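Local coordinates for UPF0345 protein ACIAD0356 (PDB 3HQX), which probably catalyses the phosphorolysis of diverse purine and pyrimidine nucleosides to free bases and alpha-D-ribose 1-phosphate, together with the reverse reactions, at residues V20-L25 with L51-H56; G42-T47 with E101-V106; P58-I63 with G84-V89; G66-K71 with F95-D100. One frame throughout, in Å; residues are numbered along the deposited sequence.

Overall arrangement
The chain illustrates how a cupin-type fold, built of two antiparallel sheets and no helix, is held together. Interactions 2 and 3 pair strands of the larger sheet, their centres about 14 Å apart, and adjoin because strand 103-109 of interaction 2 pairs with strand 59-63 of interaction 3. Interaction 4 pairs the inner strands of the smaller sheet, its centre about 9 Å from that of interaction 2, and interaction 1 packs a turn of the larger sheet on the smaller sheet's edge. Along the chain the segments of interactions 1 and 2 alternate, as do those of 3 and 4, which both nest inside the loop closed by interaction 2. Interactions 1 and 2 touch the second subunit.

Interaction 1 (V20-L25 with L51-H56); sequences VYFGGL and LTFETH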
# COMPACT_ATOMS: atom_id res chain seq x y z
N VAL A 20 -6.17 -5.08 -3.64
CA VAL A 20 -5.19 -6.13 -3.49
C VAL A 20 -5.47 -7.28 -4.46
O VAL A 20 -6.62 -7.76 -4.54
CB VAL A 20 -5.18 -6.67 -2.04
CG1 VAL A 20 -4.19 -7.86 -1.88
CG2 VAL A 20 -4.82 -5.51 -1.07
N TYR A 21 -4.42 -7.69 -5.17
CA TYR A 21 -4.54 -8.78 -6.15
C TYR A 21 -3.43 -9.77 -5.99
O TYR A 21 -2.48 -9.59 -5.21
CB TYR A 21 -4.56 -8.23 -7.61
CG TYR A 21 -5.63 -7.17 -7.78
CD1 TYR A 21 -6.97 -7.52 -7.81
CD2 TYR A 21 -5.31 -5.82 -7.93
CE1 TYR A 21 -7.96 -6.58 -7.93
CE2 TYR A 21 -6.31 -4.89 -8.00
CZ TYR A 21 -7.64 -5.28 -8.01
OH TYR A 21 -8.62 -4.33 -8.12
N PHE A 22 -3.62 -10.88 -6.72
CA PHE A 22 -2.63 -11.98 -6.82
C PHE A 22 -2.28 -12.53 -5.45
O PHE A 22 -1.09 -12.83 -5.15
CB PHE A 22 -1.39 -11.56 -7.55
CG PHE A 22 -1.64 -10.85 -8.86
CD1 PHE A 22 -2.00 -11.56 -10.01
CD2 PHE A 22 -1.49 -9.48 -8.94
CE1 PHE A 22 -2.23 -10.87 -11.21
CE2 PHE A 22 -1.74 -8.81 -10.12
CZ PHE A 22 -2.10 -9.52 -11.24
N GLY A 23 -3.30 -12.63 -4.61
CA GLY A 23 -3.16 -13.26 -3.30
C GLY A 23 -2.24 -12.47 -2.39
O GLY A 23 -1.55 -13.07 -1.55
N GLY A 24 -2.20 -11.14 -2.60
CA GLY A 24 -1.44 -10.19 -1.82
C GLY A 24 -0.11 -9.77 -2.41
O GLY A 24 0.74 -9.16 -1.72
N LEU A 25 0.13 -10.09 -3.67
CA LEU A 25 1.38 -9.63 -4.30
C LEU A 25 1.30 -8.25 -4.95
O LEU A 25 2.35 -7.67 -5.21
CB LEU A 25 1.86 -10.60 -5.37
CG LEU A 25 2.28 -11.94 -4.82
CD1 LEU A 25 2.54 -12.87 -5.99
CD2 LEU A 25 3.50 -11.81 -3.90
N LEU A 51 3.00 -11.56 -13.19
CA LEU A 51 1.67 -11.10 -12.91
C LEU A 51 1.07 -10.37 -14.12
O LEU A 51 1.70 -9.46 -14.67
CB LEU A 51 1.69 -10.18 -11.69
CG LEU A 51 2.41 -10.75 -10.47
CD1 LEU A 51 2.26 -9.64 -9.40
CD2 LEU A 51 1.82 -12.15 -10.04
N THR A 52 -0.15 -10.74 -14.53
CA THR A 52 -0.78 -10.13 -15.72
C THR A 52 -1.75 -9.03 -15.31
O THR A 52 -2.67 -9.29 -14.54
CB THR A 52 -1.52 -11.16 -16.67
OG1 THR A 52 -0.61 -12.19 -17.13
CG2 THR A 52 -2.04 -10.48 -17.91
N PHE A 53 -1.57 -7.83 -15.89
CA PHE A 53 -2.55 -6.77 -15.80
C PHE A 53 -3.07 -6.43 -17.16
O PHE A 53 -2.30 -6.48 -18.14
CB PHE A 53 -1.90 -5.52 -15.24
CG PHE A 53 -1.41 -5.67 -13.85
CD1 PHE A 53 -2.25 -5.40 -12.81
CD2 PHE A 53 -0.13 -6.12 -13.58
CE1 PHE A 53 -1.79 -5.52 -11.51
CE2 PHE A 53 0.32 -6.24 -12.33
CZ PHE A 53 -0.49 -5.93 -11.29
N GLU A 54 -4.37 -6.11 -17.21
CA GLU A 54 -5.07 -5.80 -18.47
C GLU A 54 -5.57 -4.36 -18.48
O GLU A 54 -6.08 -3.83 -17.46
CB GLU A 54 -6.21 -6.83 -18.74
CG GLU A 54 -5.66 -8.25 -18.78
CD GLU A 54 -6.69 -9.30 -19.15
OE1 GLU A 54 -7.78 -8.90 -19.57
OE2 GLU A 54 -6.39 -10.53 -19.00
N THR A 55 -5.40 -3.68 -19.61
CA THR A 55 -5.75 -2.28 -19.67
C THR A 55 -6.99 -2.05 -20.51
O THR A 55 -7.18 -2.73 -21.49
CB THR A 55 -4.60 -1.48 -20.31
OG1 THR A 55 -4.32 -2.01 -21.62
CG2 THR A 55 -3.39 -1.57 -19.44
N HIS A 56 -7.84 -1.11 -20.09
CA HIS A 56 -8.88 -0.55 -20.94
C HIS A 56 -8.30 0.73 -21.54
O HIS A 56 -7.91 0.74 -22.69
CB HIS A 56 -10.15 -0.36 -20.14
CG HIS A 56 -10.78 -1.65 -19.72
ND1 HIS A 56 -11.97 -1.71 -19.04
CD2 HIS A 56 -10.40 -2.93 -19.93
CE1 HIS A 56 -12.29 -2.97 -18.83
NE2 HIS A 56 -11.34 -3.74 -19.34
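The chain leaves strand 12-21 through a turn in which Gly24 N bonds to Tyr21 O, and it meets strand 51-54 without any backbone pairing, the nearest CA atoms being those of Phe22 and Leu51 at 7.5 Å. In this cupin-type fold the contact joins a turn at the end of an outer strand of the larger sheet to the outer strand 51-54 of the smaller one. Phe22 does most of the work. Its backbone has positive phi (57°), and with CG anti to the carbonyl carbon its ring reaches across to Leu51. Leu51 lies over one face of that ring, with CB above its centre, 3.9 Å from the centroid, in a CH-pi contact, while CD1 and CD2 rest on the half nearer the Phe22 backbone. Leu25 crosses Leu51 at about a right angle, its CB 4.2 Å from Leu51 CD1.

The Phe22 ring turns its edge to the face of Phe53 in an offset edge-to-face pair, the planes standing at 78° and the centroids 5.1 Å apart. Phe53 in turn meets the ring of Phe95, which carries the aromatic packing on into strand 94-98. The tip of Phe22 also reaches the backbone of the opposing strand: Phe22 CZ lies 3.4 Å from Thr52 O, which sits at the ring edge, in its plane.

Interaction 2 (G42-T47 with E101-V106); sequences GVILPT and EVLDYV
One face of the Tyr105 ring is laid over the backbone of Gly42, whose CA sits 3.8 Å from the ring centroid, displaced toward the rim, in a CH-pi contact. Ile44 CG1 approaches the same ring obliquely, 3.9 Å from Tyr105 CE2. Two features allow this overlap: Gly42 has no side chain, and Tyr105 holds CG in the crowded position between its backbone N and carbonyl carbon (chi1 70°), which folds the ring back across the neighbouring strand.

Beneath the ring the strands pair antiparallel. Gly42 and Tyr105 form a hydrogen-bonded pair, with Gly42 N to Tyr105 O at 2.9 Å and almost straight, while the return bond from Tyr105 N reaches Gly42 O from above the carbonyl plane. Ile44 and Leu103 form the next such pair, and their side chains run side by side, CD1 of Ile44 being 4.0 Å from CD2 of Leu103.

Val43 and Asp104, the non-hydrogen-bonded pair between them, occupy the other face of the sheet. There Val43 CG2 lies 3.5 Å from Asp104 OD1, and Val43 CG1 meets Val102 CG1, and beyond the strand Leu45 CD2 lies 4.0 Å from Val102 CG2. A water is hydrogen-bonded to Asp104 OD1 at 2.7 Å and to Gly42 O at 2.9 Å. The carboxylate is gripped across the dimer interface, by Ser18 at OD1 and by a salt bridge from Lys17 at OD2, both of the second subunit. One face thus serves the interior and the other the interface, in a pair of central strands from the larger sheet of a cupin-type fold.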
# COMPACT_ATOMS: atom_id res chain seq x y z
N GLY A 42 1.19 2.14 -5.94
CA GLY A 42 1.15 0.71 -5.61
C GLY A 42 2.50 0.07 -5.32
O GLY A 42 3.54 0.70 -5.52
N VAL A 43 2.41 -1.17 -4.83
CA VAL A 43 3.54 -2.00 -4.49
C VAL A 43 3.27 -3.37 -5.12
O VAL A 43 2.15 -3.90 -5.06
CB VAL A 43 3.71 -2.11 -2.97
CG1 VAL A 43 4.78 -3.19 -2.62
CG2 VAL A 43 4.05 -0.72 -2.36
N ILE A 44 4.30 -3.90 -5.73
CA ILE A 44 4.33 -5.31 -6.15
C ILE A 44 5.42 -5.96 -5.32
O ILE A 44 6.57 -5.47 -5.27
CB ILE A 44 4.63 -5.50 -7.64
CG1 ILE A 44 3.48 -4.93 -8.46
CG2 ILE A 44 4.78 -7.03 -7.97
CD1 ILE A 44 3.69 -4.95 -9.94
N LEU A 45 5.07 -7.08 -4.68
CA LEU A 45 6.01 -7.84 -3.88
C LEU A 45 6.66 -8.93 -4.73
O LEU A 45 6.17 -9.24 -5.78
CB LEU A 45 5.24 -8.45 -2.73
CG LEU A 45 4.61 -7.52 -1.71
CD1 LEU A 45 3.87 -8.36 -0.69
CD2 LEU A 45 5.69 -6.71 -1.05
N PRO A 46 7.77 -9.48 -4.27
CA PRO A 46 8.52 -10.44 -5.08
C PRO A 46 7.65 -11.58 -5.60
O PRO A 46 6.82 -12.15 -4.86
CB PRO A 46 9.62 -10.91 -4.12
CG PRO A 46 9.83 -9.78 -3.27
CD PRO A 46 8.49 -9.15 -3.04
N THR A 47 7.78 -11.86 -6.89
CA THR A 47 6.87 -12.74 -7.61
C THR A 47 7.64 -14.03 -7.94
O THR A 47 8.87 -14.01 -8.00
CB THR A 47 6.44 -12.12 -8.98
OG1 THR A 47 7.60 -11.78 -9.74
CG2 THR A 47 5.59 -10.89 -8.84
N GLU A 101 12.27 -8.09 -5.82
CA GLU A 101 12.32 -7.22 -4.66
C GLU A 101 11.03 -6.40 -4.60
O GLU A 101 10.21 -6.44 -5.52
CB GLU A 101 13.51 -6.24 -4.70
CG GLU A 101 14.94 -6.91 -4.77
CD GLU A 101 15.36 -7.53 -3.50
OE1 GLU A 101 14.91 -7.08 -2.43
OE2 GLU A 101 16.23 -8.43 -3.58
N VAL A 102 10.81 -5.74 -3.49
CA VAL A 102 9.70 -4.78 -3.44
C VAL A 102 9.81 -3.79 -4.60
O VAL A 102 10.89 -3.24 -4.85
CB VAL A 102 9.63 -4.04 -2.10
CG1 VAL A 102 8.58 -2.91 -2.12
CG2 VAL A 102 9.31 -5.07 -0.97
N LEU A 103 8.70 -3.61 -5.29
CA LEU A 103 8.60 -2.70 -6.41
C LEU A 103 7.54 -1.65 -6.13
O LEU A 103 6.36 -1.99 -5.96
CB LEU A 103 8.20 -3.45 -7.70
CG LEU A 103 8.23 -2.65 -8.99
CD1 LEU A 103 9.70 -2.43 -9.47
CD2 LEU A 103 7.30 -3.23 -10.06
N ASP A 104 7.95 -0.38 -6.04
CA ASP A 104 6.98 0.70 -5.89
C ASP A 104 6.75 1.31 -7.24
O ASP A 104 7.69 1.55 -7.99
CB ASP A 104 7.52 1.81 -4.96
CG ASP A 104 7.66 1.33 -3.51
OD1 ASP A 104 6.73 1.57 -2.72
OD2 ASP A 104 8.73 0.77 -3.16
N TYR A 105 5.50 1.61 -7.54
CA TYR A 105 5.14 2.20 -8.82
C TYR A 105 4.01 3.23 -8.69
O TYR A 105 3.26 3.27 -7.70
CB TYR A 105 4.76 1.11 -9.85
CG TYR A 105 3.45 0.44 -9.51
CD1 TYR A 105 2.25 0.98 -9.95
CD2 TYR A 105 3.41 -0.70 -8.74
CE1 TYR A 105 1.04 0.43 -9.60
CE2 TYR A 105 2.19 -1.29 -8.39
CZ TYR A 105 1.03 -0.71 -8.81
OH TYR A 105 -0.14 -1.33 -8.44
N VAL A 106 3.95 4.09 -9.72
CA VAL A 106 2.75 4.93 -9.96
C VAL A 106 2.22 4.55 -11.35
O VAL A 106 2.97 4.51 -12.35
CB VAL A 106 3.12 6.40 -9.93
CG1 VAL A 106 1.89 7.24 -10.31
CG2 VAL A 106 3.56 6.81 -8.50
O HOH W 1 4.38 2.64 -3.50

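Interaction 3 (P58-I63 with G84-V89); sequences PERMEI and GQSFYV
Strands 59-63 and 86-89 form the antiparallel pair at one border of the cupin-type fold's larger sheet, with 86-89 outermost within the chain. Glu59 with Val89 and Met61 with Phe87 are hydrogen-bonded pairs; Val89 N to Glu59 O, at 2.8 Å, and Met61 N to Phe87 O both run nearly along the C=O axis. Beyond these pairs the bonding continues through Ile63, whose N is held by Gln85 O while its own O receives Gly84 N.

The inner face is carried by selenomethionine Met61 and Phe87, lying side by side. Phe87 has CG in the crowded position between its backbone N and carbonyl carbon (chi1 62°), so its ring swings over Met61, and Met61 CB sits tightly above one face, 3.3 Å from Phe87 CZ. Met61 CG lies past the rim, 3.5 Å from Phe87 CZ, before the chain bends away at chi2 and chi3.

The other face is polar. Arg60 stretches with CG anti to its backbone N, then bends at chi3 (66°) so that NH1 donates to Ser86 OG at 2.9 Å, the oxygen lying in the guanidinium plane. Glu62 OE1, whose position is less certain, lies 4.0 Å from the same NH1, at best a long salt bridge. Farther along, Tyr88 OH comes within 3.3 Å of Pro58 CB.

On its other side strand 59-63 pairs with strand 103-109, with backbone bonds between Glu62 and Val106 and between Arg60 and His108. Across the interior the ring of Phe87 meets Phe81 of strand 79-82 and stands edge-to-face with Phe95 of strand 94-98, both in the smaller sheet.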
# COMPACT_ATOMS: atom_id res chain seq x y z
N PRO A 58 -5.23 3.53 -22.04
CA PRO A 58 -3.76 3.43 -21.98
C PRO A 58 -3.22 3.84 -20.62
O PRO A 58 -3.84 4.65 -19.94
CB PRO A 58 -3.33 4.45 -22.99
CG PRO A 58 -4.42 4.53 -23.94
CD PRO A 58 -5.67 4.37 -23.17
N GLU A 59 -2.02 3.36 -20.27
CA GLU A 59 -1.45 3.56 -18.97
C GLU A 59 0.05 3.85 -19.12
O GLU A 59 0.68 3.30 -19.99
CB GLU A 59 -1.63 2.29 -18.11
CG GLU A 59 -3.01 2.09 -17.60
CD GLU A 59 -3.17 0.81 -16.78
OE1 GLU A 59 -2.16 0.08 -16.58
OE2 GLU A 59 -4.31 0.49 -16.42
N ARG A 60 0.60 4.69 -18.25
CA ARG A 60 2.05 4.73 -18.06
C ARG A 60 2.40 4.23 -16.66
O ARG A 60 1.88 4.73 -15.69
CB ARG A 60 2.64 6.12 -18.28
CG ARG A 60 4.10 6.22 -18.02
CD ARG A 60 4.68 7.58 -18.39
NE ARG A 60 4.19 8.72 -17.57
CZ ARG A 60 4.82 9.26 -16.53
NH1 ARG A 60 5.93 8.74 -16.03
NH2 ARG A 60 4.30 10.36 -15.93
N MSE A 61 3.26 3.22 -16.60
CA MSE A 61 3.76 2.68 -15.34
C MSE A 61 5.12 3.29 -15.07
O MSE A 61 6.05 3.18 -15.88
CB MSE A 61 3.91 1.17 -15.46
CG MSE A 61 2.60 0.42 -15.36
SE MSE A 61 1.91 0.33 -13.56
CE MSE A 61 3.24 -0.99 -12.89
N GLU A 62 5.22 4.01 -13.96
CA GLU A 62 6.45 4.67 -13.56
C GLU A 62 7.00 3.91 -12.37
O GLU A 62 6.29 3.73 -11.37
CB GLU A 62 6.13 6.13 -13.14
CG GLU A 62 7.34 6.88 -12.58
CD GLU A 62 7.03 8.25 -12.05
OE1 GLU A 62 5.86 8.69 -12.07
OE2 GLU A 62 8.00 8.92 -11.60
N ILE A 63 8.27 3.51 -12.45
CA ILE A 63 8.89 2.83 -11.34
C ILE A 63 9.45 3.89 -10.40
O ILE A 63 10.29 4.70 -10.78
CB ILE A 63 9.99 1.85 -11.79
CG1 ILE A 63 9.47 0.78 -12.81
CG2 ILE A 63 10.59 1.12 -10.58
CD1 ILE A 63 8.11 0.14 -12.44
N GLY A 84 12.93 5.36 -11.70
CA GLY A 84 13.04 6.54 -12.50
C GLY A 84 12.59 6.34 -13.94
O GLY A 84 12.38 7.31 -14.67
N GLN A 85 12.46 5.10 -14.35
CA GLN A 85 12.03 4.77 -15.70
C GLN A 85 10.55 4.46 -15.73
O GLN A 85 9.97 4.04 -14.73
CB GLN A 85 12.84 3.58 -16.16
CG GLN A 85 14.31 3.89 -16.26
CD GLN A 85 15.15 2.74 -16.77
OE1 GLN A 85 14.97 1.59 -16.37
NE2 GLN A 85 16.19 3.08 -17.58
N SER A 86 9.96 4.65 -16.91
CA SER A 86 8.57 4.35 -17.18
C SER A 86 8.41 3.45 -18.37
O SER A 86 9.32 3.32 -19.24
CB SER A 86 7.76 5.63 -17.42
OG SER A 86 7.74 6.47 -16.28
N PHE A 87 7.23 2.79 -18.44
CA PHE A 87 6.82 2.13 -19.66
C PHE A 87 5.36 2.45 -19.98
O PHE A 87 4.58 2.76 -19.10
CB PHE A 87 7.11 0.62 -19.67
CG PHE A 87 6.42 -0.17 -18.62
CD1 PHE A 87 5.13 -0.68 -18.86
CD2 PHE A 87 7.01 -0.42 -17.39
CE1 PHE A 87 4.49 -1.48 -17.88
CE2 PHE A 87 6.39 -1.15 -16.44
CZ PHE A 87 5.13 -1.69 -16.67
N TYR A 88 5.05 2.40 -21.27
CA TYR A 88 3.71 2.71 -21.76
C TYR A 88 2.99 1.43 -22.16
O TYR A 88 3.57 0.60 -22.85
CB TYR A 88 3.82 3.63 -22.98
CG TYR A 88 2.51 3.98 -23.62
CD1 TYR A 88 1.70 4.96 -23.09
CD2 TYR A 88 2.09 3.31 -24.77
CE1 TYR A 88 0.47 5.28 -23.67
CE2 TYR A 88 0.87 3.63 -25.38
CZ TYR A 88 0.08 4.60 -24.82
OH TYR A 88 -1.13 4.93 -25.45
N VAL A 89 1.71 1.33 -21.77
CA VAL A 89 0.88 0.20 -22.16
C VAL A 89 -0.29 0.76 -22.93
O VAL A 89 -1.04 1.58 -22.43
CB VAL A 89 0.41 -0.58 -20.92
CG1 VAL A 89 -0.30 -1.91 -21.33
CG2 VAL A 89 1.62 -0.83 -19.94

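Interaction 4 (G66-K71 with F95-D100); sequences GECRVK and FKIETD
Four backbone hydrogen bonds join strands 67-72 and 94-98 antiparallel: Arg69 pairs with Glu98 and Lys71 with Lys96. Arg69 N meets Glu98 O in the carbonyl plane, whereas Glu98 N approaches Arg69 O nearly along the C=O axis, at 2.9 Å. Between these pairs Val70 and Ile97 share the buried face, side by side. Each CG1 is anti to its own backbone N, and Val70 CG2 lies 3.8 Å from Ile97 CG1. Ile97 CD1 goes on to touch Cys68 SG, also at 3.8 Å, and Val70 CG1 reaches Phe95 CD1 obliquely, so the four residues make a continuous apolar strip.

Where the strands part beyond Glu98, water fills in for direct pairing. One water accepts from Glu67 N and donates to Thr99 OG1 at 2.9 Å. A second accepts from Asp100 N and donates to Glu67 O at 2.8 Å. Thr99 is positioned in turn by Glu101 O, which bonds its OG1, and by Thr47 OG1, which bonds its N.

The opposite face carries charge. Arg69 runs extended from CG to NE, and its NH1 meets Glu67 OE2 at 3.0 Å on the anti lone pair, in a bent bond (139°) tilted from the guanidinium plane. Glu67 OE1 holds Arg82 in a second salt bridge. Flanked by two arginines, the Glu67 carboxylate is therefore likely to stay ionised.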
# COMPACT_ATOMS: atom_id res chain seq x y z
N GLY A 66 12.94 0.09 -7.10
CA GLY A 66 13.10 -1.31 -7.47
C GLY A 66 13.43 -1.51 -8.92
O GLY A 66 13.85 -0.58 -9.66
N GLU A 67 13.26 -2.75 -9.31
CA GLU A 67 13.69 -3.28 -10.60
C GLU A 67 12.65 -4.29 -11.02
O GLU A 67 12.26 -5.14 -10.19
CB GLU A 67 15.03 -4.00 -10.46
CG GLU A 67 15.48 -4.75 -11.73
CD GLU A 67 16.83 -5.33 -11.57
OE1 GLU A 67 17.75 -4.62 -11.14
OE2 GLU A 67 16.96 -6.55 -11.84
N CYS A 68 12.21 -4.23 -12.27
CA CYS A 68 11.25 -5.25 -12.77
C CYS A 68 11.57 -5.64 -14.19
O CYS A 68 12.26 -4.93 -14.90
CB CYS A 68 9.77 -4.78 -12.67
SG CYS A 68 9.42 -3.30 -13.60
N ARG A 69 11.02 -6.76 -14.60
CA ARG A 69 11.03 -7.19 -16.00
C ARG A 69 9.60 -7.33 -16.48
O ARG A 69 8.77 -7.91 -15.78
CB ARG A 69 11.83 -8.48 -16.14
CG ARG A 69 13.30 -8.19 -16.08
CD ARG A 69 14.19 -9.39 -16.07
NE ARG A 69 15.61 -9.07 -16.08
CZ ARG A 69 16.34 -8.75 -15.01
NH1 ARG A 69 15.78 -8.58 -13.77
NH2 ARG A 69 17.65 -8.52 -15.19
N VAL A 70 9.32 -6.76 -17.64
CA VAL A 70 7.94 -6.68 -18.15
C VAL A 70 7.88 -7.10 -19.59
O VAL A 70 8.71 -6.70 -20.39
CB VAL A 70 7.40 -5.23 -18.06
CG1 VAL A 70 5.95 -5.21 -18.43
CG2 VAL A 70 7.54 -4.70 -16.64
N LYS A 71 6.84 -7.87 -19.93
CA LYS A 71 6.49 -8.12 -21.32
C LYS A 71 5.23 -7.37 -21.59
O LYS A 71 4.16 -7.65 -20.96
CB LYS A 71 6.20 -9.59 -21.56
CG LYS A 71 7.41 -10.43 -21.55
CD LYS A 71 7.08 -11.81 -22.05
CE LYS A 71 8.33 -12.63 -22.23
NZ LYS A 71 9.10 -12.87 -20.97
N PHE A 95 0.03 -6.31 -19.84
CA PHE A 95 1.43 -6.47 -19.55
C PHE A 95 1.61 -7.52 -18.47
O PHE A 95 0.69 -7.75 -17.69
CB PHE A 95 2.11 -5.12 -19.22
CG PHE A 95 1.70 -4.48 -17.91
CD1 PHE A 95 2.46 -4.70 -16.78
CD2 PHE A 95 0.63 -3.65 -17.82
CE1 PHE A 95 2.18 -4.08 -15.60
CE2 PHE A 95 0.35 -3.01 -16.61
CZ PHE A 95 1.12 -3.26 -15.51
N LYS A 96 2.78 -8.16 -18.45
CA LYS A 96 3.11 -9.22 -17.51
C LYS A 96 4.40 -8.82 -16.85
O LYS A 96 5.38 -8.56 -17.54
CB LYS A 96 3.29 -10.55 -18.23
CG LYS A 96 2.08 -10.97 -19.09
CD LYS A 96 2.22 -12.39 -19.64
CE LYS A 96 0.94 -12.84 -20.24
NZ LYS A 96 0.41 -11.76 -21.12
N ILE A 97 4.37 -8.73 -15.52
CA ILE A 97 5.42 -8.11 -14.76
C ILE A 97 5.95 -9.07 -13.70
O ILE A 97 5.19 -9.83 -13.06
CB ILE A 97 4.93 -6.77 -14.15
CG1 ILE A 97 6.07 -6.02 -13.44
CG2 ILE A 97 3.75 -7.00 -13.19
CD1 ILE A 97 5.78 -4.48 -13.25
N GLU A 98 7.27 -9.07 -13.55
CA GLU A 98 7.94 -9.86 -12.50
C GLU A 98 8.94 -8.97 -11.75
O GLU A 98 9.51 -8.04 -12.32
CB GLU A 98 8.57 -11.15 -13.06
CG GLU A 98 9.13 -11.01 -14.41
CD GLU A 98 9.62 -12.32 -15.02
OE1 GLU A 98 8.83 -13.26 -15.20
OE2 GLU A 98 10.80 -12.40 -15.32
N THR A 99 9.14 -9.29 -10.48
CA THR A 99 10.13 -8.61 -9.70
C THR A 99 10.68 -9.52 -8.61
O THR A 99 9.97 -10.43 -8.17
CB THR A 99 9.52 -7.31 -9.05
OG1 THR A 99 10.58 -6.62 -8.39
CG2 THR A 99 8.35 -7.64 -8.07
N ASP A 100 11.93 -9.30 -8.22
CA ASP A 100 12.58 -10.11 -7.14
C ASP A 100 12.67 -9.36 -5.80
O ASP A 100 13.15 -9.89 -4.78
CB ASP A 100 14.00 -10.52 -7.57
CG ASP A 100 14.01 -11.42 -8.80
OD1 ASP A 100 13.03 -12.18 -9.01
OD2 ASP A 100 15.02 -11.39 -9.54
O HOH W 2 11.97 -4.37 -7.28
O HOH W 3 13.63 -7.53 -9.54